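Local coordinates for BF1531-like N-terminal domain-containing protein (Bacteroides fragilis, PDB 3SLR) that is of unknown function but binds magnesium in a phosphatase-like domain of this N-terminal part, and may be a hydrolase acting on ester bonds, at residues F111-C116 and M159-A164; R122-N127 and D212-I217. All coordinates share one frame; numbering follows the deposited sequence.

Interaction 1 of 2, residues F111-C116 and M159-A164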
ATOM      1  N   PHE A 111     -11.389  -7.285 -21.946  1.00 18.08           N
ATOM      2  CA  PHE A 111     -10.014  -7.742 -22.083  1.00 19.40           C
ATOM      3  C   PHE A 111      -9.488  -8.250 -20.742  1.00 19.18           C
ATOM      4  O   PHE A 111      -8.810  -9.281 -20.671  1.00 18.39           O
ATOM      5  CB  PHE A 111      -9.082  -6.651 -22.602  1.00 19.17           C
ATOM      6  CG  PHE A 111      -7.648  -7.086 -22.621  1.00 19.65           C
ATOM      7  CD1 PHE A 111      -7.201  -7.976 -23.587  1.00 22.61           C
ATOM      8  CD2 PHE A 111      -6.764  -6.658 -21.647  1.00 21.45           C
ATOM      9  CE1 PHE A 111      -5.884  -8.418 -23.594  1.00 26.89           C
ATOM     10  CE2 PHE A 111      -5.440  -7.094 -21.644  1.00 25.36           C
ATOM     11  CZ  PHE A 111      -5.001  -7.976 -22.624  1.00 22.55           C
ATOM     12  N   VAL A 112      -9.795  -7.515 -19.674  1.00 19.16           N
ATOM     13  CA  VAL A 112      -9.365  -7.937 -18.345  1.00 16.46           C
ATOM     14  C   VAL A 112      -9.929  -9.317 -17.980  1.00 17.05           C
ATOM     15  O   VAL A 112      -9.200 -10.181 -17.477  1.00 19.77           O
ATOM     16  CB  VAL A 112      -9.712  -6.885 -17.283  1.00 17.11           C
ATOM     17  CG1 VAL A 112      -9.387  -7.405 -15.882  1.00 17.99           C
ATOM     18  CG2 VAL A 112      -8.953  -5.598 -17.565  1.00 18.37           C
ATOM     19  N   ARG A 113     -11.215  -9.539 -18.243  1.00 19.78           N
ATOM     20  CA  ARG A 113     -11.802 -10.855 -17.976  1.00 19.14           C
ATOM     21  C   ARG A 113     -11.148 -11.950 -18.812  1.00 20.47           C
ATOM     22  O   ARG A 113     -10.920 -13.065 -18.330  1.00 21.37           O
ATOM     23  CB  ARG A 113     -13.314 -10.842 -18.214  1.00 19.75           C
ATOM     24  CG  ARG A 113     -14.067  -9.956 -17.226  1.00 21.15           C
ATOM     25  CD  ARG A 113     -15.553 -10.298 -17.172  1.00 27.87           C
ATOM     26  NE  ARG A 113     -15.783 -11.538 -16.428  1.00 30.06           N
ATOM     27  CZ  ARG A 113     -16.949 -11.873 -15.878  1.00 34.81           C
ATOM     28  NH1 ARG A 113     -17.993 -11.057 -15.994  1.00 34.34           N
ATOM     29  NH2 ARG A 113     -17.073 -13.019 -15.213  1.00 34.08           N
ATOM     30  N   LEU A 114     -10.844 -11.634 -20.062  1.00 20.45           N
ATOM     31  CA  LEU A 114     -10.187 -12.599 -20.944  1.00 22.09           C
ATOM     32  C   LEU A 114      -8.843 -13.007 -20.335  1.00 23.09           C
ATOM     33  O   LEU A 114      -8.512 -14.186 -20.260  1.00 22.88           O
ATOM     34  CB  LEU A 114      -9.996 -11.993 -22.337  1.00 24.64           C
ATOM     35  CG  LEU A 114      -9.433 -12.819 -23.502  1.00 31.28           C
ATOM     36  CD1 LEU A 114      -7.940 -13.078 -23.346  1.00 33.25           C
ATOM     37  CD2 LEU A 114     -10.205 -14.125 -23.682  1.00 34.48           C
ATOM     38  N   LEU A 115      -8.081 -12.010 -19.905  1.00 22.70           N
ATOM     39  CA  LEU A 115      -6.818 -12.218 -19.210  1.00 24.48           C
ATOM     40  C   LEU A 115      -7.008 -13.116 -17.980  1.00 25.69           C
ATOM     41  O   LEU A 115      -6.258 -14.071 -17.771  1.00 25.08           O
ATOM     42  CB  LEU A 115      -6.253 -10.855 -18.800  1.00 25.89           C
ATOM     43  CG  LEU A 115      -5.096 -10.780 -17.804  1.00 32.03           C
ATOM     44  CD1 LEU A 115      -3.841 -11.387 -18.392  1.00 29.72           C
ATOM     45  CD2 LEU A 115      -4.867  -9.330 -17.418  1.00 29.37           C
ATOM     46  N   CYS A 116      -8.020 -12.817 -17.171  1.00 19.50           N
ATOM     47  CA  CYS A 116      -8.300 -13.635 -15.986  1.00 22.18           C
ATOM     48  C   CYS A 116      -8.631 -15.086 -16.329  1.00 24.54           C
ATOM     49  O   CYS A 116      -8.229 -16.004 -15.610  1.00 26.77           O
ATOM     50  CB  CYS A 116      -9.440 -13.028 -15.165  1.00 21.19           C
ATOM     51  SG  CYS A 116      -8.997 -11.501 -14.316  1.00 25.07           S
HETATM   52  N   MSE A 159     -12.995  -3.497  -9.611  1.00 13.62           N
HETATM   53  CA  MSE A 159     -13.035  -4.029  -8.252  1.00 14.28           C
HETATM   54  C   MSE A 159     -13.932  -5.265  -8.164  1.00 15.47           C
HETATM   55  O   MSE A 159     -13.610  -6.237  -7.465  1.00 17.33           O
HETATM   56  CB  MSE A 159     -13.460  -2.945  -7.266  1.00 14.08           C
HETATM   57  CG  MSE A 159     -12.461  -1.812  -7.230  1.00 13.22           C
HETATM   58 SE   MSE A 159     -12.761  -0.619  -5.701  1.00 31.00          SE
HETATM   59  CE  MSE A 159     -11.417   0.748  -6.162  1.00 19.55           C
ATOM     60  N   ASN A 160     -15.048  -5.234  -8.883  1.00 15.61           N
ATOM     61  CA  ASN A 160     -15.924  -6.395  -8.958  1.00 17.13           C
ATOM     62  C   ASN A 160     -15.231  -7.588  -9.619  1.00 18.21           C
ATOM     63  O   ASN A 160     -15.406  -8.725  -9.186  1.00 19.04           O
ATOM     64  CB  ASN A 160     -17.245  -6.046  -9.648  1.00 18.25           C
ATOM     65  CG  ASN A 160     -18.067  -5.043  -8.847  1.00 21.64           C
ATOM     66  OD1 ASN A 160     -17.962  -4.983  -7.621  1.00 24.94           O
ATOM     67  ND2 ASN A 160     -18.883  -4.246  -9.540  1.00 22.24           N
ATOM     68  N   ILE A 161     -14.420  -7.334 -10.645  1.00 17.53           N
ATOM     69  CA  ILE A 161     -13.628  -8.415 -11.229  1.00 17.82           C
ATOM     70  C   ILE A 161     -12.686  -9.030 -10.188  1.00 18.11           C
ATOM     71  O   ILE A 161     -12.561 -10.255 -10.107  1.00 18.76           O
ATOM     72  CB  ILE A 161     -12.841  -7.959 -12.475  1.00 15.25           C
ATOM     73  CG1 ILE A 161     -13.802  -7.662 -13.627  1.00 15.99           C
ATOM     74  CG2 ILE A 161     -11.829  -9.030 -12.910  1.00 16.49           C
ATOM     75  CD1 ILE A 161     -13.110  -7.064 -14.831  1.00 19.41           C
ATOM     76  N   SER A 162     -12.050  -8.195  -9.366  1.00 17.14           N
ATOM     77  CA  SER A 162     -11.145  -8.731  -8.341  1.00 17.05           C
ATOM     78  C   SER A 162     -11.875  -9.595  -7.323  1.00 17.61           C
ATOM     79  O   SER A 162     -11.278 -10.488  -6.722  1.00 18.00           O
ATOM     80  CB  SER A 162     -10.342  -7.624  -7.638  1.00 14.99           C
ATOM     81  OG  SER A 162     -11.141  -6.902  -6.714  1.00 15.25           O
ATOM     82  N   GLN A 163     -13.167  -9.342  -7.136  1.00 18.89           N
ATOM     83  CA  GLN A 163     -13.953 -10.121  -6.171  1.00 20.23           C
ATOM     84  C   GLN A 163     -14.445 -11.444  -6.766  1.00 23.93           C
ATOM     85  O   GLN A 163     -14.849 -12.353  -6.038  1.00 30.33           O
ATOM     86  CB  GLN A 163     -15.123  -9.288  -5.637  1.00 19.18           C
ATOM     87  CG  GLN A 163     -14.664  -8.134  -4.764  1.00 19.33           C
ATOM     88  CD  GLN A 163     -15.779  -7.198  -4.359  1.00 23.06           C
ATOM     89  OE1 GLN A 163     -16.962  -7.549  -4.400  1.00 27.76           O
ATOM     90  NE2 GLN A 163     -15.407  -5.985  -3.961  1.00 23.39           N
ATOM     91  N   ALA A 164     -14.390 -11.550  -8.088  1.00 20.79           N
ATOM     92  CA  ALA A 164     -14.873 -12.724  -8.799  1.00 20.73           C
ATOM     93  C   ALA A 164     -13.730 -13.685  -9.125  1.00 24.07           C
ATOM     94  O   ALA A 164     -13.942 -14.897  -9.246  1.00 25.30           O
ATOM     95  CB  ALA A 164     -15.581 -12.304 -10.085  1.00 22.42           C
TER

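Interaction 2 of 2, residues R122-N127 and D212-I217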
ATOM      1  N   ARG A 122      -0.682 -15.500 -11.007  1.00 23.07           N
ATOM      2  CA  ARG A 122      -1.476 -14.408 -10.448  1.00 22.28           C
ATOM      3  C   ARG A 122      -1.273 -13.143 -11.266  1.00 18.13           C
ATOM      4  O   ARG A 122      -0.183 -12.890 -11.777  1.00 21.34           O
ATOM      5  CB  ARG A 122      -1.105 -14.153  -8.990  1.00 23.28           C
ATOM      6  CG  ARG A 122      -1.740 -15.118  -8.001  1.00 27.19           C
ATOM      7  CD  ARG A 122      -0.786 -16.220  -7.608  1.00 35.19           C
ATOM      8  NE  ARG A 122      -1.317 -17.010  -6.500  1.00 35.72           N
ATOM      9  CZ  ARG A 122      -0.606 -17.882  -5.794  1.00 34.90           C
ATOM     10  NH1 ARG A 122       0.676 -18.081  -6.073  1.00 36.84           N
ATOM     11  NH2 ARG A 122      -1.179 -18.549  -4.801  1.00 37.26           N
ATOM     12  N   VAL A 123      -2.332 -12.356 -11.406  1.00 16.92           N
ATOM     13  CA  VAL A 123      -2.263 -11.111 -12.151  1.00 16.14           C
ATOM     14  C   VAL A 123      -2.308  -9.948 -11.181  1.00 16.03           C
ATOM     15  O   VAL A 123      -3.105  -9.950 -10.259  1.00 15.32           O
ATOM     16  CB  VAL A 123      -3.439 -10.993 -13.144  1.00 20.29           C
ATOM     17  CG1 VAL A 123      -3.512  -9.585 -13.753  1.00 15.89           C
ATOM     18  CG2 VAL A 123      -3.300 -12.050 -14.223  1.00 20.90           C
ATOM     19  N   ILE A 124      -1.406  -8.990 -11.363  1.00 15.49           N
ATOM     20  CA  ILE A 124      -1.472  -7.731 -10.632  1.00 13.56           C
ATOM     21  C   ILE A 124      -1.732  -6.618 -11.648  1.00 12.94           C
ATOM     22  O   ILE A 124      -0.978  -6.447 -12.612  1.00 13.66           O
ATOM     23  CB  ILE A 124      -0.180  -7.462  -9.851  1.00 14.85           C
ATOM     24  CG1 ILE A 124       0.066  -8.582  -8.836  1.00 16.69           C
ATOM     25  CG2 ILE A 124      -0.281  -6.121  -9.138  1.00 13.74           C
ATOM     26  CD1 ILE A 124       1.438  -8.536  -8.211  1.00 18.00           C
ATOM     27  N   TYR A 125      -2.802  -5.865 -11.427  1.00 13.64           N
ATOM     28  CA  TYR A 125      -3.306  -4.950 -12.439  1.00 13.42           C
ATOM     29  C   TYR A 125      -3.457  -3.563 -11.832  1.00 14.04           C
ATOM     30  O   TYR A 125      -4.207  -3.389 -10.866  1.00 14.16           O
ATOM     31  CB  TYR A 125      -4.660  -5.460 -12.963  1.00 13.06           C
ATOM     32  CG  TYR A 125      -5.165  -4.734 -14.200  1.00 14.37           C
ATOM     33  CD1 TYR A 125      -5.869  -3.551 -14.092  1.00 14.94           C
ATOM     34  CD2 TYR A 125      -4.941  -5.247 -15.474  1.00 14.14           C
ATOM     35  CE1 TYR A 125      -6.328  -2.878 -15.219  1.00 17.19           C
ATOM     36  CE2 TYR A 125      -5.397  -4.588 -16.610  1.00 15.91           C
ATOM     37  CZ  TYR A 125      -6.085  -3.401 -16.472  1.00 15.64           C
ATOM     38  OH  TYR A 125      -6.540  -2.747 -17.583  1.00 15.72           O
ATOM     39  N   TYR A 126      -2.720  -2.583 -12.364  1.00 13.80           N
ATOM     40  CA  TYR A 126      -2.849  -1.203 -11.884  1.00 14.78           C
ATOM     41  C   TYR A 126      -4.174  -0.615 -12.336  1.00 13.10           C
ATOM     42  O   TYR A 126      -4.477  -0.639 -13.521  1.00 13.69           O
ATOM     43  CB  TYR A 126      -1.704  -0.315 -12.403  1.00 12.79           C
ATOM     44  CG  TYR A 126      -0.331  -0.784 -11.981  1.00 14.32           C
ATOM     45  CD1 TYR A 126       0.550  -1.329 -12.903  1.00 14.01           C
ATOM     46  CD2 TYR A 126       0.078  -0.701 -10.646  1.00 16.71           C
ATOM     47  CE1 TYR A 126       1.809  -1.769 -12.516  1.00 15.82           C
ATOM     48  CE2 TYR A 126       1.336  -1.149 -10.255  1.00 14.92           C
ATOM     49  CZ  TYR A 126       2.196  -1.677 -11.194  1.00 15.46           C
ATOM     50  OH  TYR A 126       3.452  -2.131 -10.810  1.00 16.19           O
ATOM     51  N   ASN A 127      -4.970  -0.098 -11.403  1.00 12.84           N
ATOM     52  CA  ASN A 127      -6.181   0.606 -11.795  1.00 13.01           C
ATOM     53  C   ASN A 127      -5.846   2.023 -12.247  1.00 13.49           C
ATOM     54  O   ASN A 127      -4.666   2.366 -12.411  1.00 13.21           O
ATOM     55  CB  ASN A 127      -7.272   0.568 -10.702  1.00 12.53           C
ATOM     56  CG  ASN A 127      -6.863   1.270  -9.420  1.00 16.81           C
ATOM     57  OD1 ASN A 127      -5.750   1.811  -9.309  1.00 13.76           O
ATOM     58  ND2 ASN A 127      -7.772   1.272  -8.433  1.00 15.63           N
ATOM     59  N   ASP A 212       4.571  -5.202  -2.259  1.00 13.60           N
ATOM     60  CA  ASP A 212       3.759  -5.464  -1.067  1.00 14.93           C
ATOM     61  C   ASP A 212       2.756  -6.569  -1.386  1.00 16.09           C
ATOM     62  O   ASP A 212       2.472  -7.428  -0.547  1.00 15.92           O
ATOM     63  CB  ASP A 212       2.952  -4.227  -0.615  1.00 14.64           C
ATOM     64  CG  ASP A 212       3.815  -3.103  -0.047  1.00 18.51           C
ATOM     65  OD1 ASP A 212       4.960  -3.350   0.393  1.00 17.09           O
ATOM     66  OD2 ASP A 212       3.322  -1.949  -0.038  1.00 17.65           O
ATOM     67  N   ILE A 213       2.201  -6.527  -2.597  1.00 14.27           N
ATOM     68  CA  ILE A 213       1.171  -7.489  -2.986  1.00 13.30           C
ATOM     69  C   ILE A 213       1.796  -8.872  -3.177  1.00 16.17           C
ATOM     70  O   ILE A 213       1.305  -9.859  -2.645  1.00 15.34           O
ATOM     71  CB  ILE A 213       0.436  -7.061  -4.274  1.00 14.31           C
ATOM     72  CG1 ILE A 213      -0.414  -5.810  -3.993  1.00 13.69           C
ATOM     73  CG2 ILE A 213      -0.454  -8.193  -4.781  1.00 14.09           C
ATOM     74  CD1 ILE A 213      -0.918  -5.084  -5.276  1.00 14.65           C
ATOM     75  N   ILE A 214       2.872  -8.931  -3.948  1.00 13.58           N
ATOM     76  CA  ILE A 214       3.581 -10.189  -4.151  1.00 15.12           C
ATOM     77  C   ILE A 214       3.976 -10.828  -2.820  1.00 19.04           C
ATOM     78  O   ILE A 214       3.710 -12.009  -2.596  1.00 19.27           O
ATOM     79  CB  ILE A 214       4.798  -9.980  -5.055  1.00 15.00           C
ATOM     80  CG1 ILE A 214       4.321  -9.600  -6.454  1.00 16.04           C
ATOM     81  CG2 ILE A 214       5.674 -11.236  -5.077  1.00 16.42           C
ATOM     82  CD1 ILE A 214       5.419  -9.444  -7.470  1.00 17.11           C
ATOM     83  N   ALA A 215       4.583 -10.047  -1.929  1.00 15.69           N
ATOM     84  CA  ALA A 215       4.974 -10.563  -0.621  1.00 18.36           C
ATOM     85  C   ALA A 215       3.786 -11.131   0.158  1.00 18.87           C
ATOM     86  O   ALA A 215       3.888 -12.214   0.747  1.00 17.38           O
ATOM     87  CB  ALA A 215       5.699  -9.489   0.194  1.00 19.35           C
ATOM     88  N   ALA A 216       2.667 -10.405   0.170  1.00 15.66           N
ATOM     89  CA  ALA A 216       1.480 -10.854   0.890  1.00 17.91           C
ATOM     90  C   ALA A 216       0.986 -12.185   0.344  1.00 18.70           C
ATOM     91  O   ALA A 216       0.659 -13.093   1.104  1.00 19.78           O
ATOM     92  CB  ALA A 216       0.359  -9.800   0.815  1.00 17.53           C
ATOM     93  N   ILE A 217       0.921 -12.296  -0.977  1.00 18.35           N
ATOM     94  CA  ILE A 217       0.528 -13.558  -1.607  1.00 16.77           C
ATOM     95  C   ILE A 217       1.483 -14.701  -1.237  1.00 20.85           C
ATOM     96  O   ILE A 217       1.049 -15.836  -1.014  1.00 20.22           O
ATOM     97  CB  ILE A 217       0.396 -13.407  -3.141  1.00 18.26           C
ATOM     98  CG1 ILE A 217      -0.772 -12.471  -3.466  1.00 16.63           C
ATOM     99  CG2 ILE A 217       0.155 -14.748  -3.790  1.00 21.51           C
ATOM    100  CD1 ILE A 217      -0.777 -11.926  -4.887  1.00 15.75           C
TER

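Interaction 1 of 2, residues F111-C116 and M159-A164
I161 meets V112, R113 and C116 with its two methyl ends, and it is the residue of 159-164 that makes the close contacts with 111-116. Its CD1 lies 3.9 Å from V112 CG1 and equally 3.9 Å from R113 CG, so this one methyl sits against two successive residues of the neighbouring helix. The other branch, I161 CG2, reaches C116 SG at 4.0 Å, one turn further along, with V112 CG1 also close by at 4.2 Å. A chi1 of -69° sets CG1 of I161 anti to the carbonyl carbon, which turns CD1 toward V112 and R113 and leaves CG2 to reach C116. The two axes run nearly parallel, 17° apart with a closest approach of 11.1 Å; at this separation the side chains mediate the contact, and no hydrogen bond crosses it. Both helices pack on the five-stranded parallel sheet of the FkbH N-terminal domain, with strand 122-126 between them in sequence: an alpha/beta arrangement, consistent with the family's placement in the SGNH hydrolase clan. F168 of strand 168-171 touches V112, C116 and I161, closing the contact on the sheet side. On the exposed side, R113 lays its aliphatic CG on I161, while its NE hydrogen-bonds to the hydroxyl of Y165, the residue after 159-164. Next to I161, S162 OG makes a 2.7 Å hydrogen bond to the carbonyl O of M159, a selenomethionine here.

Interaction 2 of 2, residues R122-N127 and D212-I217
In I124 a chi1 of -60° swings CG1 away from the carbonyl carbon and chi2 (169°) extends the branch, which delivers CD1 to helix 203-217, where I213 and I214 receive it. The layout is that of an alpha/beta sandwich: strand 122-126 is an inner strand of the five-stranded parallel sheet of the FkbH N-terminal domain, and the helix runs roughly antiparallel to it, at 154° and 10.4 Å between axes, on the face away from helix 104-118. I124 CD1 approaches I214 CG1 to 3.5 Å, the closest contact here, with I214 coming in nearly perpendicular to I124. I124 and I213 instead lie alongside one another pointing opposite ways, bringing I124 CD1 within 3.9 Å of I213 CG2 and I124 CG2 within 4.0 Å of I213 CD1. I214 starts off to one side of the strand, yet the end of its side chain swings in. No hydrogen bond spans the segments; the isoleucines I124, I213 and I214 pack on one another, and R122 adds a contact of its own to I217. Neighbouring strands widen the seat: I217 also touches Y79 and F169, and I213 touches C171. At the exposed end of the strand, R122 bends at chi2 and brings one face of its guanidinium against I217, whose CG2 methyl sits over the centre of that face, 3.8 Å from R122 CZ.

Interactions 1 and 2 lie with centres about 14 Å apart, and their segments alternate along the chain: 111-116, 122-127, 159-164, then 212-217. All four belong to the FkbH N-terminal domain. Strand 122-126 follows helix 104-118 and precedes helix 147-164, so both helices of interaction 1 flank the strand of interaction 2 in sequence. The two contacts also meet directly, V112 CG2 lying 3.7 Å from Y125 OH and L115 CD2 3.9 Å from V123 CG1. V123 and Y125 thus pack toward helix 104-118 while R122 and I124 face helix 203-217, placing helices on both faces of one parallel sheet, away from the magnesium site.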